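Delta-aminolevulinic acid dehydratase (Toxoplasma gondii ME49, PDB 3OBK) catalyses the condensation of two molecules of 5-aminolevulinic acid to porphobilinogen, an early step of tetrapyrrole and haem biosynthesis, and assembles as an octamer. Local coordinates at the interface of chains A and B and the interface of chains A and C. Residues are numbered along the deposited sequence; one frame, centred on the assembly and turned at random. Chains: chain A/B/C, Delta-aminolevulinic acid dehydratase.

Contact 1: the interface of chains A and B. Residues chain A 243-247, 274-275; chain B 38-39, 323-324.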
# COMPACT_ATOMS: atom_id res chain seq x y z
N PRO A 243 23.00 7.78 -14.08
CA PRO A 243 21.67 8.09 -14.57
C PRO A 243 20.79 6.88 -14.88
O PRO A 243 19.62 7.04 -15.07
CB PRO A 243 21.94 8.84 -15.87
CG PRO A 243 23.31 9.33 -15.79
CD PRO A 243 24.05 8.36 -14.94
N SER A 244 21.35 5.68 -14.95
CA SER A 244 20.56 4.51 -15.24
C SER A 244 19.70 4.03 -14.07
O SER A 244 18.89 3.12 -14.23
CB SER A 244 21.47 3.36 -15.62
OG SER A 244 22.43 3.72 -16.58
N ASN A 245 19.88 4.65 -12.89
CA ASN A 245 19.35 4.08 -11.64
C ASN A 245 18.33 4.96 -10.94
O ASN A 245 18.54 6.16 -10.79
CB ASN A 245 20.54 3.82 -10.72
CG ASN A 245 21.50 2.79 -11.30
OD1 ASN A 245 21.19 2.14 -12.30
ND2 ASN A 245 22.67 2.65 -10.68
N SER A 246 17.23 4.34 -10.48
CA SER A 246 16.22 5.06 -9.65
C SER A 246 16.18 4.52 -8.24
O SER A 246 16.17 5.31 -7.30
CB SER A 246 14.80 4.99 -10.26
OG SER A 246 14.45 3.65 -10.62
N ARG A 247 16.16 3.21 -8.09
CA ARG A 247 16.14 2.61 -6.74
C ARG A 247 17.25 3.17 -5.82
O ARG A 247 17.04 3.46 -4.63
CB ARG A 247 16.21 1.09 -6.86
CG ARG A 247 16.46 0.33 -5.57
CD ARG A 247 16.91 -1.14 -5.87
NE ARG A 247 18.12 -1.15 -6.71
CZ ARG A 247 18.62 -2.22 -7.33
NH1 ARG A 247 19.73 -2.09 -8.08
NH2 ARG A 247 18.03 -3.41 -7.21
N ASP A 274 11.20 12.10 -12.66
CA ASP A 274 10.79 10.80 -12.08
C ASP A 274 11.41 10.55 -10.72
O ASP A 274 10.74 9.99 -9.83
CB ASP A 274 11.10 9.61 -13.01
CG ASP A 274 12.55 9.48 -13.31
OD1 ASP A 274 13.13 10.52 -13.70
OD2 ASP A 274 13.14 8.38 -13.17
N VAL A 275 12.66 10.90 -10.55
CA VAL A 275 13.32 10.69 -9.28
C VAL A 275 12.77 11.68 -8.26
O VAL A 275 12.53 11.34 -7.11
CB VAL A 275 14.84 10.85 -9.43
CG1 VAL A 275 15.56 10.70 -8.07
CG2 VAL A 275 15.34 9.85 -10.44
N GLU B 38 20.58 -0.49 -13.51
CA GLU B 38 19.19 -0.85 -13.52
C GLU B 38 18.48 -0.66 -14.86
O GLU B 38 17.46 -1.30 -15.10
CB GLU B 38 18.40 -0.01 -12.49
CG GLU B 38 18.82 -0.08 -11.01
CD GLU B 38 18.21 1.08 -10.20
OE1 GLU B 38 17.02 1.46 -10.43
OE2 GLU B 38 18.95 1.65 -9.35
N ASN B 39 18.95 0.24 -15.73
CA ASN B 39 18.23 0.48 -16.99
C ASN B 39 19.17 0.52 -18.17
O ASN B 39 20.32 1.01 -18.04
CB ASN B 39 17.43 1.77 -16.93
CG ASN B 39 16.20 1.65 -16.06
OD1 ASN B 39 15.15 1.24 -16.51
ND2 ASN B 39 16.33 2.02 -14.79
N ARG B 323 14.68 5.04 -17.57
CA ARG B 323 14.60 5.01 -16.12
C ARG B 323 13.24 5.46 -15.59
O ARG B 323 12.72 4.86 -14.67
CB ARG B 323 15.66 5.90 -15.51
CG ARG B 323 15.77 5.79 -14.02
CD ARG B 323 16.54 6.97 -13.42
NE ARG B 323 15.92 8.23 -13.81
CZ ARG B 323 16.49 9.17 -14.55
NH1 ARG B 323 17.73 9.04 -15.00
NH2 ARG B 323 15.81 10.28 -14.85
N ALA B 324 12.69 6.54 -16.16
CA ALA B 324 11.40 7.07 -15.77
C ALA B 324 10.25 6.13 -16.11
O ALA B 324 9.15 6.29 -15.56
CB ALA B 324 11.17 8.40 -16.46
O HOH W 1 13.98 2.43 -12.92

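Contact 2: the interface of chains A and C. Residues chain A 44, 47, 88-89, 130, 263, 328; chain C 31-32, 35-36.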
# COMPACT_ATOMS: atom_id res chain seq x y z
N SER A 44 8.69 33.23 -4.63
CA SER A 44 9.38 32.83 -3.41
C SER A 44 9.62 31.30 -3.29
O SER A 44 10.18 30.84 -2.28
CB SER A 44 8.64 33.34 -2.18
OG SER A 44 7.47 32.62 -1.94
N ILE A 47 14.85 29.69 -6.31
CA ILE A 47 16.18 29.96 -5.81
C ILE A 47 17.02 30.44 -6.99
O ILE A 47 17.05 29.79 -8.05
CB ILE A 47 16.81 28.67 -5.22
CG1 ILE A 47 15.91 28.05 -4.16
CG2 ILE A 47 18.10 28.97 -4.62
CD1 ILE A 47 16.36 26.70 -3.69
N LYS A 88 13.60 35.41 -2.82
CA LYS A 88 14.16 35.58 -1.49
C LYS A 88 15.41 34.74 -1.25
O LYS A 88 16.20 35.08 -0.37
CB LYS A 88 13.08 35.32 -0.41
CG LYS A 88 12.33 36.62 0.02
CD LYS A 88 10.87 36.62 -0.30
CE LYS A 88 10.12 37.71 0.46
NZ LYS A 88 9.56 37.24 1.80
N ALA A 89 15.63 33.71 -2.07
CA ALA A 89 16.73 32.76 -1.83
C ALA A 89 17.76 32.72 -2.95
O ALA A 89 17.43 32.55 -4.11
CB ALA A 89 16.18 31.37 -1.62
N LEU A 130 18.02 35.44 2.16
CA LEU A 130 18.32 34.01 2.36
C LEU A 130 19.51 33.52 1.49
O LEU A 130 19.42 33.50 0.27
CB LEU A 130 17.06 33.19 2.09
CG LEU A 130 17.03 31.81 2.72
CD1 LEU A 130 16.94 31.96 4.23
CD2 LEU A 130 15.85 31.00 2.17
N MET A 263 16.39 19.62 3.94
CA MET A 263 15.79 19.52 2.59
C MET A 263 16.62 18.60 1.72
O MET A 263 17.83 18.47 1.94
CB MET A 263 15.71 20.88 1.90
CG MET A 263 14.95 21.95 2.71
SD MET A 263 14.77 23.54 1.85
CE MET A 263 14.41 24.57 3.28
N ALA A 328 10.77 23.84 -3.96
CA ALA A 328 11.55 24.99 -4.46
C ALA A 328 12.31 24.52 -5.67
O ALA A 328 12.62 23.34 -5.76
CB ALA A 328 12.52 25.49 -3.41
N ALA C 31 11.13 33.79 4.76
CA ALA C 31 11.74 33.27 3.52
C ALA C 31 11.86 31.71 3.48
O ALA C 31 11.51 31.09 2.48
CB ALA C 31 13.11 33.92 3.29
N VAL C 32 12.33 31.10 4.56
CA VAL C 32 12.44 29.65 4.61
C VAL C 32 11.07 29.02 4.55
O VAL C 32 10.83 28.08 3.79
CB VAL C 32 13.14 29.17 5.88
CG1 VAL C 32 13.11 27.68 5.96
CG2 VAL C 32 14.56 29.65 5.89
N LEU C 35 9.86 28.92 1.06
CA LEU C 35 10.49 27.88 0.28
C LEU C 35 9.72 26.55 0.42
O LEU C 35 9.49 25.87 -0.57
CB LEU C 35 11.95 27.65 0.69
CG LEU C 35 13.06 28.44 0.01
CD1 LEU C 35 14.39 27.80 0.41
CD2 LEU C 35 12.94 28.56 -1.54
N VAL C 36 9.33 26.21 1.64
CA VAL C 36 8.78 24.89 1.91
C VAL C 36 7.26 24.83 2.07
O VAL C 36 6.73 23.85 2.54
CB VAL C 36 9.45 24.29 3.17
CG1 VAL C 36 10.94 24.49 3.08
CG2 VAL C 36 8.90 24.90 4.45
O HOH W 2 11.69 32.15 -0.52

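Contact 1: the interface of chains A and B
B:Arg323 grips the carboxylate of A:Asp274 side-on, in a two-pronged salt bridge. NE of B:Arg323 meets OD2 of A:Asp274 at 2.9 Å. NH2 of B:Arg323 meets OD1 of A:Asp274 at 2.9 Å. Both oxygens offer their syn lone pairs, and the two flat groups lie nearly coplanar. The other edge of the guanidinium is used too. NH1 of B:Arg323 gives a 2.7 Å bond to the backbone O of A:Pro243, on a lone pair in the carbonyl plane. These bonds should fix the rotation of the guanidinium. The B:Arg323 chain reaches this place by a bend at CG-CD (chi3 56°).

B:Glu38 pushes its carboxylate against the start of helix 247-258. OE1 of B:Glu38 accepts from N of A:Ser246 at 2.9 Å, from above the carboxylate plane, and from N of A:Arg247 at 3.1 Å, on the syn side. The carboxylate thus probably caps the helix. Its OE2 pairs with NE of A:Arg247 in a longer salt bridge. The amide of A:Asn245 stacks on this carboxylate, planes 8° apart, while its OD1 takes the backbone N of B:Glu38 at 3.0 Å. ND2 of B:Asn39 bonds almost straight to O of A:Ser244 at 2.8 Å (167° at the hydrogen).

Further out, ND2 of B:Asn39 shares a water with OG of A:Ser246 and the backbone O of B:Arg323.

This polar patch, repeated by the two-fold axis, probably helps to hold two subunits of the octamer in register.

Contact 2: the interface of chains A and C
C:Leu35 pushes its two methyl groups into chain A from the end of helix 30-35. CD2 is the branch with more of the partners. CD2 of C:Leu35 packs 3.6 Å from CB of A:Ala328 and 4.0 Å from CG1 of A:Ile47, whose side chain it crosses at about a right angle. The backbone O of A:Ser44 also lies against this methyl, 3.7 Å from CD2 of C:Leu35. The other branch, CD1, meets CD2 of A:Leu130 tip to tip. With CD1 anti to CA (chi2 -168°), CD1 is turned to A:Leu130 and CD2 to A:Ala328 and A:Ile47.

A:Leu130 is itself shared between helix residues. CD1 of A:Leu130 lies 3.7 Å from CG2 of C:Val32, and the two side chains cross nearly perpendicular. Its CG stands anti to the backbone N (chi1 -158°), which carries both methyls towards the helix. A:Met263 closes another flank. Its chain is extended beyond CG and brings CE of A:Met263, the terminal methyl, to 3.5 Å from CG1 of C:Val36. SD of A:Met263 lies farther, 4.1 Å from CG1 of C:Val36. These contacts make up the tight part of the patch. Apart from the A:Ser44 carbonyl oxygen, they are apolar.

The side by C:Ala31 is looser. CB of C:Ala31 touches CB of A:Lys88 at 4.0 Å, near the base of the lysine chain. The lysine bends at chi2 and chi4. Here a water joins the two chains. The water bonds to O of A:Ser44 at 2.7 Å and, at a longer distance, to O of C:Ala31. No direct polar bond links the chains in this patch.

The strands that supply most of the chain A residues belong to the barrel typical of this enzyme family. The N-terminal helix of chain C docks against the strand ends, and this embrace probably holds the two subunits together as a dimer within the octamer.

The C-alpha centres of contact 1 and contact 2 lie about 28 Å apart on chain A, which meets a different neighbour at each. The two share no residue of chain A, but helix 247-258 at contact 1 leads to strand 263-267 at contact 2. Likewise helix 310-324, used by chain B at contact 1, precedes strand 328-331, used by chain A at contact 2. Helix 30-35 and C:Val36 serve contact 2, and loop residues 38 and 39, shortly after, serve contact 1. Since all copies are alike, one N-terminal segment can dock on one subunit and bond to another. Together these two-fold interfaces help to link subunits into the octamer.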